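Arginine kinase (Cydia pomonella granulosis virus, PDB 6VVG) binds AMP in the cleft between its two lobes and probably acts as a viral serine/threonine protein kinase. Local coordinates at residues E243-S246 with K247-D251. Residues are numbered along the deposited sequence; the frame is centred on the assembly and turned at random.
Sequences EHVS and KKAND
The carbonyl oxygen of Ser-246 is gripped twice by Asn-250, once by its backbone and once by its side chain. The backbone amide, Asn-250 N, lies 3.1 Å from Ser-246 O in a fairly straight bond (160° at the hydrogen), forming the first i to i+4 link of helix 247-256. The side-chain amide adds a second, weak bond: Asn-250 ND2 also stands 3.1 Å from Ser-246 O, but the angle at its hydrogen is only 133°. With CG beside its own backbone N and anti to the carbonyl carbon, the asparagine side chain leans back toward the start of the helix. Its other end, OD1, accepts from the backbone N of Ile-242, and this bond, helped by the weak one from ND2, limits the rotation of the amide; asparagine, donor and acceptor in one small group, suits this place.

Ser-246 is itself the N-cap. Its OG, set between the backbone N and the carbonyl carbon (chi1 71°), turns back to accept from Ala-249 N at 2.9 Å, the usual serine capping bond. The same hydroxyl is hydrogen-bonded to Glu-115 OE2, which ties the cap to helix 115-133; serine suits this N-cap because its hydroxyl can accept from the amide and still bond with the carboxylate.

Next to these polar links Val-245, the residue before the cap, packs on the first turn: its CG2 lies 3.8 Å from Ala-249 CB and 3.6 Å from Asn-250 ND2. The methyl of Ala-249 is small enough to lie against Val-245, with Phe-276 and Glu-115 also touching it.

The cap marks the start of this C-lobe helix and probably helps to hold it there, and Glu-115, if ionised, would probably also interact favourably with the positive end of the helix dipole.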
ATOM      1  N   GLU A 243     -32.026 -21.767  12.920  1.00 22.78           N
ATOM      2  CA  GLU A 243     -32.962 -22.886  12.986  1.00 28.68           C
ATOM      3  C   GLU A 243     -33.202 -23.506  11.615  1.00 28.10           C
ATOM      4  O   GLU A 243     -33.185 -24.734  11.467  1.00 36.32           O
ATOM      5  CB  GLU A 243     -34.282 -22.421  13.607  1.00 29.73           C
ATOM      6  CG  GLU A 243     -35.218 -23.545  14.031  1.00 34.00           C
ATOM      7  CD  GLU A 243     -34.586 -24.512  15.021  1.00 46.34           C
ATOM      8  OE1 GLU A 243     -33.518 -24.191  15.584  1.00 38.30           O
ATOM      9  OE2 GLU A 243     -35.165 -25.596  15.239  1.00 43.55           O
ATOM     10  N   HIS A 244     -33.433 -22.682  10.597  1.00 18.36           N
ATOM     11  CA  HIS A 244     -33.915 -23.171   9.308  1.00 29.62           C
ATOM     12  C   HIS A 244     -32.831 -23.162   8.229  1.00 27.58           C
ATOM     13  O   HIS A 244     -33.098 -22.921   7.047  1.00 22.96           O
ATOM     14  CB  HIS A 244     -35.132 -22.367   8.845  1.00 27.78           C
ATOM     15  CG  HIS A 244     -36.272 -22.388   9.817  1.00 52.08           C
ATOM     16  ND1 HIS A 244     -36.670 -23.538  10.462  1.00 55.25           N
ATOM     17  CD2 HIS A 244     -37.087 -21.403  10.266  1.00 49.08           C
ATOM     18  CE1 HIS A 244     -37.684 -23.262  11.264  1.00 53.51           C
ATOM     19  NE2 HIS A 244     -37.959 -21.975  11.161  1.00 58.88           N
ATOM     20  N   VAL A 245     -31.594 -23.452   8.622  1.00 16.84           N
ATOM     21  CA  VAL A 245     -30.524 -23.766   7.689  1.00 23.10           C
ATOM     22  C   VAL A 245     -29.896 -25.082   8.133  1.00 18.58           C
ATOM     23  O   VAL A 245     -30.145 -25.573   9.234  1.00 17.02           O
ATOM     24  CB  VAL A 245     -29.460 -22.651   7.593  1.00 18.72           C
ATOM     25  CG1 VAL A 245     -30.117 -21.320   7.259  1.00 21.25           C
ATOM     26  CG2 VAL A 245     -28.656 -22.561   8.874  1.00 17.74           C
ATOM     27  N   SER A 246     -29.060 -25.641   7.263  1.00 16.37           N
ATOM     28  CA  SER A 246     -28.567 -26.996   7.447  1.00 17.29           C
ATOM     29  C   SER A 246     -27.632 -27.090   8.652  1.00 17.88           C
ATOM     30  O   SER A 246     -27.173 -26.087   9.208  1.00 12.97           O
ATOM     31  CB  SER A 246     -27.831 -27.468   6.196  1.00 15.67           C
ATOM     32  OG  SER A 246     -26.593 -26.782   6.064  1.00 12.91           O
ATOM     33  N   LYS A 247     -27.339 -28.334   9.043  1.00 16.25           N
ATOM     34  CA  LYS A 247     -26.359 -28.570  10.096  1.00 15.93           C
ATOM     35  C   LYS A 247     -24.968 -28.131   9.655  1.00 10.96           C
ATOM     36  O   LYS A 247     -24.179 -27.631  10.465  1.00 11.42           O
ATOM     37  CB  LYS A 247     -26.350 -30.052  10.482  1.00 19.32           C
ATOM     38  CG  LYS A 247     -27.645 -30.550  11.111  1.00 34.73           C
ATOM     39  CD  LYS A 247     -27.415 -31.800  11.958  1.00 34.03           C
ATOM     40  CE  LYS A 247     -27.149 -33.024  11.091  1.00 34.91           C
ATOM     41  NZ  LYS A 247     -28.152 -34.106  11.324  1.00 47.08           N
ATOM     42  N   LYS A 248     -24.645 -28.320   8.373  1.00 13.21           N
ATOM     43  CA  LYS A 248     -23.350 -27.874   7.870  1.00 15.58           C
ATOM     44  C   LYS A 248     -23.239 -26.356   7.916  1.00 16.70           C
ATOM     45  O   LYS A 248     -22.189 -25.817   8.283  1.00 13.26           O
ATOM     46  CB  LYS A 248     -23.135 -28.383   6.445  1.00 13.70           C
ATOM     47  CG  LYS A 248     -22.638 -29.821   6.357  1.00 22.87           C
ATOM     48  CD  LYS A 248     -22.764 -30.366   4.935  1.00 22.77           C
ATOM     49  CE  LYS A 248     -22.297 -31.815   4.856  1.00 31.83           C
ATOM     50  NZ  LYS A 248     -22.318 -32.339   3.462  1.00 35.05           N
ATOM     51  N   ALA A 249     -24.312 -25.650   7.550  1.00 15.59           N
ATOM     52  CA  ALA A 249     -24.289 -24.192   7.608  1.00 14.43           C
ATOM     53  C   ALA A 249     -24.102 -23.706   9.038  1.00 13.32           C
ATOM     54  O   ALA A 249     -23.364 -22.746   9.287  1.00 16.61           O
ATOM     55  CB  ALA A 249     -25.576 -23.620   7.013  1.00 12.02           C
ATOM     56  N   ASN A 250     -24.767 -24.354   9.993  1.00 10.65           N
ATOM     57  CA  ASN A 250     -24.582 -23.981  11.389  1.00 11.71           C
ATOM     58  C   ASN A 250     -23.156 -24.261  11.838  1.00 13.52           C
ATOM     59  O   ASN A 250     -22.504 -23.395  12.426  1.00 15.59           O
ATOM     60  CB  ASN A 250     -25.587 -24.721  12.268  1.00 12.66           C
ATOM     61  CG  ASN A 250     -26.911 -23.991  12.368  1.00 19.70           C
ATOM     62  OD1 ASN A 250     -26.992 -22.901  12.939  1.00 13.96           O
ATOM     63  ND2 ASN A 250     -27.955 -24.580  11.803  1.00 15.83           N
ATOM     64  N   ASP A 251     -22.637 -25.454  11.541  1.00 11.41           N
ATOM     65  CA  ASP A 251     -21.265 -25.767  11.927  1.00 14.58           C
ATOM     66  C   ASP A 251     -20.280 -24.768  11.335  1.00 16.11           C
ATOM     67  O   ASP A 251     -19.262 -24.452  11.963  1.00 13.29           O
ATOM     68  CB  ASP A 251     -20.904 -27.186  11.492  1.00 15.64           C
ATOM     69  CG  ASP A 251     -19.665 -27.709  12.187  1.00 22.80           C
ATOM     70  OD1 ASP A 251     -19.713 -27.908  13.418  1.00 13.27           O
ATOM     71  OD2 ASP A 251     -18.641 -27.912  11.503  1.00 12.60           O
TER